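Local coordinates for structural protein VP1 (Trichodysplasia spinulosa-associated polyomavirus, PDB 4U60), which builds the viral capsid as a jelly-roll coat protein that assembles into pentamers and binds sialylated glycans of host glycolipids, at residues Y28-M33 against G264-F269; A92-T97 against N270-K275. One frame throughout, in Å; residues are numbered along the deposited sequence. Where two conformers were deposited one is given.

Contact 1: residues Y28-M33 against G264-F269; sequences YLNTRM and GLPRYF
The ring of Phe-269 meets Leu-29 obliquely. Leu-29 CD1 lies 4.0 Å from Phe-269 CE1, and Val-244, Val-95 and Thr-97 also pack against Phe-269. CB of Leu-29 is on the same face of the sheet as CB of Arg-267. The arginine chain then turns from 28-33 to a salt bridge with Asp-248. The other guanidinium, that of Arg-32, makes its contacts within 28-33 and does not touch 264-269. Asn-30 O lies on one of its faces, nearer the rim. The guanidinium of Arg-32 donates from NH1 to Thr-31 O, a bent bond from above the carbonyl plane, and its NE forms a salt bridge with Asp-183. CB of Tyr-28 and of Tyr-268 lies on the other face of the sheet; the Tyr-28 ring then turns away from 264-269. The two side chains pack on Pro-174 and Pro-195 of a second subunit.

In the VP1 jelly roll this contact joins the end of strand 12-29 to its antiparallel neighbour 260-279. Two backbone bonds close one hydrogen-bonded pair: Leu-29 N to Arg-267 O at 2.9 Å, and Arg-267 N to Leu-29 O at 3.1 Å. A CA-H...O contact of 3.2 Å from Tyr-28 CA also reaches Arg-267 O.

Past the end of strand 12-29 the two segments still touch, without hydrogen bonds between them. Asn-30 OD1 sits 3.6 Å from Pro-266 CB, but its hydrogen bond is to Leu-172 N of the second subunit. Thr-31 OG1 is anti to its backbone N (chi1 -162°) and comes 3.4 Å from Gly-264 CA. Met-33 CG lies 3.4 Å from Gly-264 N, and its chain then bends, with SD close to the same residue. Gly-264 has no side chain, and Thr-31 and Met-33 fill that side of it.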
loop_
_atom_site.group_PDB
_atom_site.type_symbol
_atom_site.label_atom_id
_atom_site.label_comp_id
_atom_site.label_asym_id
_atom_site.label_seq_id
_atom_site.Cartn_x
_atom_site.Cartn_y
_atom_site.Cartn_z
ATOM N N TYR C 28 -28.595 -1.221 -10.534
ATOM C CA TYR C 28 -27.927 -0.738 -9.330
ATOM C C TYR C 28 -28.668 -1.293 -8.127
ATOM O O TYR C 28 -29.863 -1.660 -8.216
ATOM C CB TYR C 28 -27.866 0.811 -9.289
ATOM C CG TYR C 28 -29.239 1.458 -9.236
ATOM C CD1 TYR C 28 -29.880 1.686 -8.019
ATOM C CD2 TYR C 28 -29.916 1.779 -10.396
ATOM C CE1 TYR C 28 -31.158 2.242 -7.973
ATOM C CE2 TYR C 28 -31.195 2.327 -10.365
ATOM C CZ TYR C 28 -31.816 2.550 -9.142
ATOM O OH TYR C 28 -33.088 3.094 -9.129
ATOM N N LEU C 29 -27.955 -1.380 -7.012
ATOM C CA LEU C 29 -28.549 -1.722 -5.735
ATOM C C LEU C 29 -28.256 -0.623 -4.727
ATOM O O LEU C 29 -27.104 -0.256 -4.514
ATOM C CB LEU C 29 -27.998 -3.053 -5.217
ATOM C CG LEU C 29 -28.385 -4.279 -6.054
ATOM C CD1 LEU C 29 -27.618 -5.491 -5.553
ATOM C CD2 LEU C 29 -29.888 -4.536 -6.027
ATOM N N ASN C 30 -29.321 -0.105 -4.117
ATOM C CA ASN C 30 -29.158 0.827 -3.026
ATOM C C ASN C 30 -28.762 0.118 -1.741
ATOM O O ASN C 30 -29.060 -1.058 -1.520
ATOM C CB ASN C 30 -30.406 1.687 -2.827
ATOM C CG ASN C 30 -30.404 2.911 -3.722
ATOM O OD1 ASN C 30 -29.446 3.687 -3.723
ATOM N ND2 ASN C 30 -31.444 3.074 -4.504
ATOM N N THR C 31 -28.070 0.878 -0.900
ATOM C CA THR C 31 -27.488 0.356 0.319
ATOM C C THR C 31 -28.562 0.036 1.364
ATOM O O THR C 31 -29.663 0.658 1.372
ATOM C CB THR C 31 -26.459 1.353 0.883
ATOM O OG1 THR C 31 -25.597 0.694 1.805
ATOM C CG2 THR C 31 -27.119 2.518 1.576
ATOM N N ARG C 32 -28.261 -0.945 2.218
ATOM C CA ARG C 32 -29.166 -1.383 3.279
ATOM C C ARG C 32 -28.453 -1.310 4.631
ATOM O O ARG C 32 -28.071 -2.308 5.240
ATOM C CB ARG C 32 -29.709 -2.779 2.990
ATOM C CG ARG C 32 -30.417 -2.887 1.636
ATOM C CD ARG C 32 -31.671 -2.053 1.617
ATOM N NE ARG C 32 -32.389 -2.033 0.343
ATOM C CZ ARG C 32 -32.666 -0.941 -0.355
ATOM N NH1 ARG C 32 -32.237 0.263 0.022
ATOM N NH2 ARG C 32 -33.406 -1.050 -1.464
ATOM N N MET C 33 -28.293 -0.085 5.103
ATOM C CA MET C 33 -27.589 0.149 6.345
ATOM C C MET C 33 -28.429 0.070 7.603
ATOM O O MET C 33 -27.882 -0.014 8.692
ATOM C CB MET C 33 -26.923 1.521 6.275
ATOM C CG MET C 33 -25.784 1.629 5.256
ATOM S SD MET C 33 -24.361 0.564 5.603
ATOM C CE MET C 33 -24.681 -0.837 4.538
ATOM N N GLY C 264 -23.610 3.909 3.981
ATOM C CA GLY C 264 -23.418 3.025 2.854
ATOM C C GLY C 264 -23.627 3.747 1.552
ATOM O O GLY C 264 -24.271 4.801 1.530
ATOM N N LEU C 265 -23.068 3.182 0.468
ATOM C CA LEU C 265 -23.249 3.730 -0.865
ATOM C C LEU C 265 -23.824 2.672 -1.811
ATOM O O LEU C 265 -23.639 1.463 -1.590
ATOM C CB LEU C 265 -21.925 4.256 -1.424
ATOM C CG LEU C 265 -21.381 5.531 -0.745
ATOM C CD1 LEU C 265 -20.039 5.885 -1.365
ATOM C CD2 LEU C 265 -22.328 6.715 -0.854
ATOM N N PRO C 266 -24.486 3.126 -2.881
ATOM C CA PRO C 266 -25.015 2.194 -3.858
ATOM C C PRO C 266 -23.917 1.618 -4.748
ATOM O O PRO C 266 -22.821 2.173 -4.831
ATOM C CB PRO C 266 -25.990 3.047 -4.688
ATOM C CG PRO C 266 -25.731 4.484 -4.331
ATOM C CD PRO C 266 -24.655 4.528 -3.295
ATOM N N ARG C 267 -24.218 0.502 -5.390
ATOM C CA ARG C 267 -23.308 -0.114 -6.332
ATOM C C ARG C 267 -24.041 -0.349 -7.647
ATOM O O ARG C 267 -25.205 -0.785 -7.668
ATOM C CB ARG C 267 -22.795 -1.438 -5.777
ATOM C CG ARG C 267 -21.819 -2.155 -6.694
ATOM C CD ARG C 267 -21.226 -3.366 -5.984
ATOM N NE ARG C 267 -20.170 -3.025 -5.022
ATOM C CZ ARG C 267 -18.868 -2.955 -5.303
ATOM N NH1 ARG C 267 -18.417 -3.160 -6.544
ATOM N NH2 ARG C 267 -17.991 -2.676 -4.350
ATOM N N TYR C 268 -23.322 -0.073 -8.727
ATOM C CA TYR C 268 -23.784 -0.278 -10.087
ATOM C C TYR C 268 -23.149 -1.523 -10.682
ATOM O O TYR C 268 -22.010 -1.850 -10.362
ATOM C CB TYR C 268 -23.369 0.941 -10.906
ATOM C CG TYR C 268 -23.488 0.746 -12.396
ATOM C CD1 TYR C 268 -24.689 0.991 -13.050
ATOM C CD2 TYR C 268 -22.400 0.321 -13.149
ATOM C CE1 TYR C 268 -24.813 0.814 -14.435
ATOM C CE2 TYR C 268 -22.506 0.149 -14.523
ATOM C CZ TYR C 268 -23.709 0.407 -15.161
ATOM O OH TYR C 268 -23.817 0.248 -16.525
ATOM N N PHE C 269 -23.883 -2.202 -11.558
ATOM C CA PHE C 269 -23.405 -3.390 -12.245
ATOM C C PHE C 269 -23.796 -3.371 -13.711
ATOM O O PHE C 269 -24.929 -3.040 -14.044
ATOM C CB PHE C 269 -24.026 -4.669 -11.660
ATOM C CG PHE C 269 -23.843 -4.853 -10.180
ATOM C CD1 PHE C 269 -24.723 -4.255 -9.287
ATOM C CD2 PHE C 269 -22.847 -5.696 -9.680
ATOM C CE1 PHE C 269 -24.612 -4.467 -7.925
ATOM C CE2 PHE C 269 -22.727 -5.883 -8.302
ATOM C CZ PHE C 269 -23.615 -5.255 -7.450
#

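Contact 2: residues A92-T97 against N270-K275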
loop_
_atom_site.group_PDB
_atom_site.type_symbol
_atom_site.label_atom_id
_atom_site.label_comp_id
_atom_site.label_asym_id
_atom_site.label_seq_id
_atom_site.Cartn_x
_atom_site.Cartn_y
_atom_site.Cartn_z
ATOM N N ALA C 92 -22.905 -15.948 -17.257
ATOM C CA ALA C 92 -22.357 -14.631 -16.934
ATOM C C ALA C 92 -20.853 -14.644 -17.208
ATOM O O ALA C 92 -20.128 -15.415 -16.626
ATOM C CB ALA C 92 -22.629 -14.292 -15.479
ATOM N N VAL C 93 -20.413 -13.782 -18.119
ATOM C CA VAL C 93 -19.039 -13.788 -18.619
ATOM C C VAL C 93 -18.164 -12.783 -17.855
ATOM O O VAL C 93 -17.025 -13.070 -17.541
ATOM C CB VAL C 93 -19.013 -13.392 -20.104
ATOM C CG1 VAL C 93 -17.583 -13.318 -20.625
ATOM C CG2 VAL C 93 -19.842 -14.360 -20.943
ATOM N N SER C 94 -18.722 -11.618 -17.582
ATOM C CA SER C 94 -17.967 -10.526 -16.967
ATOM C C SER C 94 -18.900 -9.510 -16.363
ATOM O O SER C 94 -20.078 -9.432 -16.729
ATOM C CB SER C 94 -17.078 -9.844 -18.029
ATOM O OG SER C 94 -17.845 -9.272 -19.080
ATOM N N VAL C 95 -18.344 -8.695 -15.460
ATOM C CA VAL C 95 -19.098 -7.610 -14.838
ATOM C C VAL C 95 -18.213 -6.379 -14.728
ATOM O O VAL C 95 -17.028 -6.493 -14.396
ATOM C CB VAL C 95 -19.661 -7.998 -13.456
ATOM C CG1 VAL C 95 -18.554 -8.448 -12.497
ATOM C CG2 VAL C 95 -20.480 -6.856 -12.868
ATOM N N LYS C 96 -18.796 -5.224 -15.017
ATOM C CA LYS C 96 -18.203 -3.925 -14.672
ATOM C C LYS C 96 -19.034 -3.424 -13.503
ATOM O O LYS C 96 -20.241 -3.263 -13.608
ATOM C CB LYS C 96 -18.266 -2.958 -15.852
ATOM C CG LYS C 96 -17.574 -3.476 -17.104
ATOM C CD LYS C 96 -17.597 -2.482 -18.256
ATOM C CE LYS C 96 -16.603 -1.349 -18.078
ATOM N NZ LYS C 96 -16.764 -0.282 -19.098
ATOM N N THR C 97 -18.400 -3.190 -12.372
ATOM C CA THR C 97 -19.137 -2.727 -11.197
ATOM C C THR C 97 -18.397 -1.567 -10.545
ATOM O O THR C 97 -17.157 -1.547 -10.546
ATOM C CB THR C 97 -19.371 -3.902 -10.206
ATOM O OG1 THR C 97 -20.086 -3.470 -9.048
ATOM C CG2 THR C 97 -18.064 -4.565 -9.769
ATOM N N ASN C 270 -22.864 -3.780 -14.559
ATOM C CA ASN C 270 -23.143 -4.057 -15.964
ATOM C C ASN C 270 -22.561 -5.426 -16.264
ATOM O O ASN C 270 -21.346 -5.604 -16.280
ATOM C CB ASN C 270 -22.541 -2.983 -16.881
ATOM C CG ASN C 270 -22.936 -3.165 -18.343
ATOM O OD1 ASN C 270 -23.762 -2.423 -18.877
ATOM N ND2 ASN C 270 -22.346 -4.155 -18.995
ATOM N N ILE C 271 -23.443 -6.390 -16.479
ATOM C CA ILE C 271 -23.060 -7.783 -16.613
ATOM C C ILE C 271 -23.306 -8.263 -18.041
ATOM O O ILE C 271 -24.392 -8.085 -18.592
ATOM C CB ILE C 271 -23.846 -8.655 -15.609
ATOM C CG1 ILE C 271 -23.538 -8.192 -14.184
ATOM C CG2 ILE C 271 -23.520 -10.120 -15.814
ATOM C CD1 ILE C 271 -24.555 -8.600 -13.154
ATOM N N LEU C 272 -22.277 -8.850 -18.631
ATOM C CA LEU C 272 -22.349 -9.423 -19.967
ATOM C C LEU C 272 -22.635 -10.899 -19.846
ATOM O O LEU C 272 -21.956 -11.582 -19.089
ATOM C CB LEU C 272 -21.018 -9.207 -20.681
ATOM C CG LEU C 272 -20.921 -9.768 -22.091
ATOM C CD1 LEU C 272 -21.765 -8.935 -23.032
ATOM C CD2 LEU C 272 -19.468 -9.809 -22.550
ATOM N N LEU C 273 -23.636 -11.387 -20.586
ATOM C CA LEU C 273 -23.987 -12.817 -20.577
ATOM C C LEU C 273 -24.048 -13.362 -21.980
ATOM O O LEU C 273 -24.307 -12.619 -22.943
ATOM C CB LEU C 273 -25.331 -13.082 -19.897
ATOM C CG LEU C 273 -25.428 -12.576 -18.458
ATOM C CD1 LEU C 273 -26.202 -11.268 -18.444
ATOM C CD2 LEU C 273 -26.103 -13.572 -17.544
ATOM N N ARG C 274 -23.825 -14.667 -22.089
ATOM C CA ARG C 274 -23.809 -15.342 -23.363
ATOM C C ARG C 274 -24.574 -16.646 -23.251
ATOM O O ARG C 274 -24.715 -17.207 -22.164
ATOM C CB ARG C 274 -22.375 -15.606 -23.832
ATOM C CG ARG C 274 -21.608 -16.632 -23.011
ATOM C CD ARG C 274 -20.179 -16.777 -23.491
ATOM N NE ARG C 274 -19.392 -17.643 -22.616
ATOM C CZ ARG C 274 -18.054 -17.730 -22.624
ATOM N NH1 ARG C 274 -17.327 -17.009 -23.462
ATOM N NH2 ARG C 274 -17.434 -18.550 -21.794
ATOM N N LYS C 275 -25.062 -17.127 -24.385
ATOM C CA LYS C 275 -25.804 -18.372 -24.405
ATOM C C LYS C 275 -24.868 -19.567 -24.400
ATOM O O LYS C 275 -23.956 -19.651 -25.224
ATOM C CB LYS C 275 -26.710 -18.454 -25.630
ATOM C CG LYS C 275 -27.928 -17.560 -25.556
ATOM C CD LYS C 275 -28.793 -17.715 -26.801
ATOM C CE LYS C 275 -29.883 -16.652 -26.838
ATOM N NZ LYS C 275 -30.661 -16.708 -28.104
HETATM O O HOH W 1 -19.084 -6.711 -18.387
#
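Val-95 and Ile-271 run alongside each other in the same direction, with Val-95 CG2 3.6 Å from Ile-271 CG1. With Ala-92 and Leu-273 they form the buried, tightly packed face of this antiparallel pair. Ala-92 CB is 4.1 Å from Leu-273 CD2. Phe-133 and Val-135 of strand 129-136 cover the same face.

The other face is looser and more polar. It carries Ser-94, Lys-96, Asn-270 and Leu-272, all partly exposed. Ser-94 OG lies 3.6 Å from Leu-272 CB and shares a hydrogen bond with a water. That water also donates to Asn-270 O over a longer 3.3 Å. The Lys-96 chain turns from the partner strand, and its NZ bonds to Asn-221 O.

Four backbone hydrogen bonds join the two strands between these faces. Val-93 N and Ser-94 O both serve Leu-272, which makes a classic beta bulge. The bulge puts an extra residue on strand 86-99 and turns Val-93 toward the partner strand. The side chains of Val-93 and Arg-274 cross at about a right angle, with Val-93 CG2 3.5 Å from Arg-274 CD.

The buried face is held by apolar contacts; the partly exposed one mixes polar groups, a water and Leu-272. Val-93 CG2 covers part of the aliphatic chain and one guanidinium face of Arg-274. The charge of Arg-274 is probably balanced in part by a salt bridge from its NE to Glu-91, with Arg-276 close by as a like charge.

How the contacts relate
Both contacts use strand 260-279, which lies between strands 12-29 and 86-99 of one sheet. Contact 1 holds it to 12-29 and contact 2 to 86-99. Their centres are about 18 Å apart. Contact 1 is the more buried and nearer the centre of the chain. It has one bonded backbone pair, then close packing about Gly-264, and a second subunit packs on it. Contact 2 is partly buried and untouched by other subunits. It has four backbone bonds, a bulge, an apolar face and a watered, more polar one. Thr-97 joins the two: its OG1 is 2.8 Å from Tyr-268 O and 3.0 Å from Arg-267 NH1, both probable hydrogen bonds.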